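Local coordinates for kynurenine formamidase (Bacillus anthracis, PDB 4CO9), which hydrolyses N-formyl-L-kynurenine to L-kynurenine and formate with two zinc ions per subunit, in the kynurenine pathway of tryptophan degradation, at residues C[60-65]-C[198-203]. Numbering follows the deposited sequence.
Sequences PFHFDN and DADGSP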
loop_
_atom_site.group_PDB
_atom_site.type_symbol
_atom_site.label_atom_id
_atom_site.label_comp_id
_atom_site.label_asym_id
_atom_site.label_seq_id
_atom_site.Cartn_x
_atom_site.Cartn_y
_atom_site.Cartn_z
ATOM N N PRO C 60 -14.315 -7.181 6.006
ATOM C CA PRO C 60 -15.496 -7.581 6.766
ATOM C C PRO C 60 -15.147 -8.388 8.026
ATOM O O PRO C 60 -15.843 -8.289 9.037
ATOM C CB PRO C 60 -16.292 -8.413 5.761
ATOM C CG PRO C 60 -15.900 -7.848 4.439
ATOM C CD PRO C 60 -14.456 -7.480 4.568
ATOM N N PHE C 61 -14.036 -9.106 7.995
ATOM C CA PHE C 61 -13.565 -9.824 9.176
ATOM C C PHE C 61 -13.392 -8.925 10.412
ATOM O O PHE C 61 -13.483 -9.414 11.545
ATOM C CB PHE C 61 -12.271 -10.562 8.856
ATOM C CG PHE C 61 -11.663 -11.289 10.041
ATOM C CD1 PHE C 61 -12.373 -12.256 10.714
ATOM C CD2 PHE C 61 -10.372 -11.006 10.465
ATOM C CE1 PHE C 61 -11.812 -12.922 11.790
ATOM C CE2 PHE C 61 -9.809 -11.665 11.541
ATOM C CZ PHE C 61 -10.537 -12.629 12.207
ATOM N N HIS C 62 -13.139 -7.628 10.205
ATOM C CA HIS C 62 -13.018 -6.667 11.300
ATOM C C HIS C 62 -14.261 -6.664 12.199
ATOM O O HIS C 62 -14.133 -6.573 13.417
ATOM C CB HIS C 62 -12.789 -5.266 10.749
ATOM C CG HIS C 62 -12.732 -4.195 11.786
ATOM N ND1 HIS C 62 -11.895 -4.254 12.874
ATOM C CD2 HIS C 62 -13.372 -3.012 11.875
ATOM C CE1 HIS C 62 -12.040 -3.167 13.605
ATOM N NE2 HIS C 62 -12.932 -2.391 13.014
ATOM N N PHE C 63 -15.434 -6.815 11.610
ATOM C CA PHE C 63 -16.692 -6.768 12.383
ATOM C C PHE C 63 -17.587 -8.013 12.264
ATOM O O PHE C 63 -18.666 -8.059 12.856
ATOM C CB PHE C 63 -17.468 -5.517 11.990
ATOM C CG PHE C 63 -17.602 -5.331 10.514
ATOM C CD1 PHE C 63 -18.643 -5.932 9.822
ATOM C CD2 PHE C 63 -16.671 -4.573 9.809
ATOM C CE1 PHE C 63 -18.769 -5.761 8.457
ATOM C CE2 PHE C 63 -16.790 -4.400 8.435
ATOM C CZ PHE C 63 -17.837 -4.998 7.767
ATOM N N ASP C 64 -17.137 -9.006 11.516
ATOM C CA ASP C 64 -17.899 -10.236 11.306
ATOM C C ASP C 64 -16.911 -11.382 11.300
ATOM O O ASP C 64 -16.060 -11.454 10.405
ATOM C CB ASP C 64 -18.641 -10.141 9.971
ATOM C CG ASP C 64 -19.463 -11.374 9.648
ATOM O OD1 ASP C 64 -19.267 -12.465 10.222
ATOM O OD2 ASP C 64 -20.339 -11.227 8.785
ATOM N N ASN C 65 -17.018 -12.278 12.278
ATOM C CA ASN C 65 -16.102 -13.409 12.366
ATOM C C ASN C 65 -16.064 -14.266 11.120
ATOM O O ASN C 65 -15.042 -14.862 10.829
ATOM C CB ASN C 65 -16.440 -14.323 13.544
ATOM C CG ASN C 65 -16.078 -13.715 14.874
ATOM O OD1 ASN C 65 -15.143 -12.913 14.976
ATOM N ND2 ASN C 65 -16.815 -14.085 15.902
ATOM N N ASP C 198 -4.722 -12.920 6.163
ATOM C CA ASP C 198 -5.556 -13.230 7.315
ATOM C C ASP C 198 -6.095 -12.017 8.046
ATOM O O ASP C 198 -6.712 -12.163 9.094
ATOM C CB ASP C 198 -4.757 -14.095 8.289
ATOM C CG ASP C 198 -4.245 -15.366 7.645
ATOM O OD1 ASP C 198 -5.031 -16.048 6.998
ATOM O OD2 ASP C 198 -3.049 -15.668 7.764
ATOM N N ALA C 199 -5.857 -10.820 7.520
ATOM C CA ALA C 199 -6.110 -9.606 8.274
ATOM C C ALA C 199 -7.531 -9.056 8.175
ATOM O O ALA C 199 -8.262 -9.332 7.222
ATOM C CB ALA C 199 -5.088 -8.523 7.893
ATOM N N ASP C 200 -7.849 -8.231 9.171
ATOM C CA ASP C 200 -9.106 -7.566 9.345
ATOM C C ASP C 200 -9.151 -6.224 8.622
ATOM O O ASP C 200 -10.166 -5.536 8.674
ATOM C CB ASP C 200 -9.363 -7.340 10.844
ATOM C CG ASP C 200 -8.208 -6.600 11.551
ATOM O OD1 ASP C 200 -7.062 -7.103 11.550
ATOM O OD2 ASP C 200 -8.466 -5.535 12.132
ATOM N N GLY C 201 -8.064 -5.852 7.951
ATOM C CA GLY C 201 -7.985 -4.580 7.224
ATOM C C GLY C 201 -6.537 -4.334 6.851
ATOM O O GLY C 201 -5.691 -5.205 7.076
ATOM N N SER C 202 -6.249 -3.183 6.261
ATOM C CA SER C 202 -4.881 -2.876 5.861
ATOM C C SER C 202 -4.655 -1.392 5.806
ATOM O O SER C 202 -5.499 -0.664 5.304
ATOM C CB SER C 202 -4.577 -3.436 4.477
ATOM O OG SER C 202 -3.252 -3.126 4.084
ATOM N N PRO C 203 -3.502 -0.923 6.313
ATOM C CA PRO C 203 -3.125 0.430 5.915
ATOM C C PRO C 203 -2.937 0.484 4.406
ATOM O O PRO C 203 -2.608 -0.534 3.773
ATOM C CB PRO C 203 -1.784 0.677 6.633
ATOM C CG PRO C 203 -1.308 -0.645 7.055
ATOM C CD PRO C 203 -2.493 -1.575 7.157
#
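H62 and D200 bring the two backbones together, their CA atoms 4.5 Å apart, where the turn 60-65, following strand 56-58, passes the loop that leads into strand 201-203. In the turn, F63 N is hydrogen-bonded to P60 O. No hydrogen bond links the two segments directly; the contact is made by van der Waals packing around D200. F61 has CG anti to its backbone N (chi1 177°), and CD2 of its ring rests 3.8 Å from D200 CB. A199 C and D200 N sit at the ring's edge, near its plane, and CE2 comes within 4.0 Å of D198 O. K69 adds a cation-pi contact to the same ring.

Next to it, H62 CB sits 3.4 Å from D200 O. D200 CG stands between its own N and carbonyl carbon (chi1 54°), and the carboxylate meets the imidazole obliquely, their planes 36° apart. H62 ND1 and D200 OD2 are 3.7 Å apart and not bonded: ND1 pairs with N43 O of the second subunit, while OD2 takes a hydrogen bond from NE2 of the zinc ligand H52. D200 OD1 is paired with Y30 OH, again of the second subunit.

H62, the inferred proton donor/acceptor, has its side chain about 4 Å from a bound zinc ion at nearest approach. Through its bond to H52, D200 is a second-shell residue of the zinc site: its carboxylate is well placed to orient that imidazole and may make it more electron-rich. Bonds from the second subunit reach both H62 and D200, consistent with the dimer interface setting their positions.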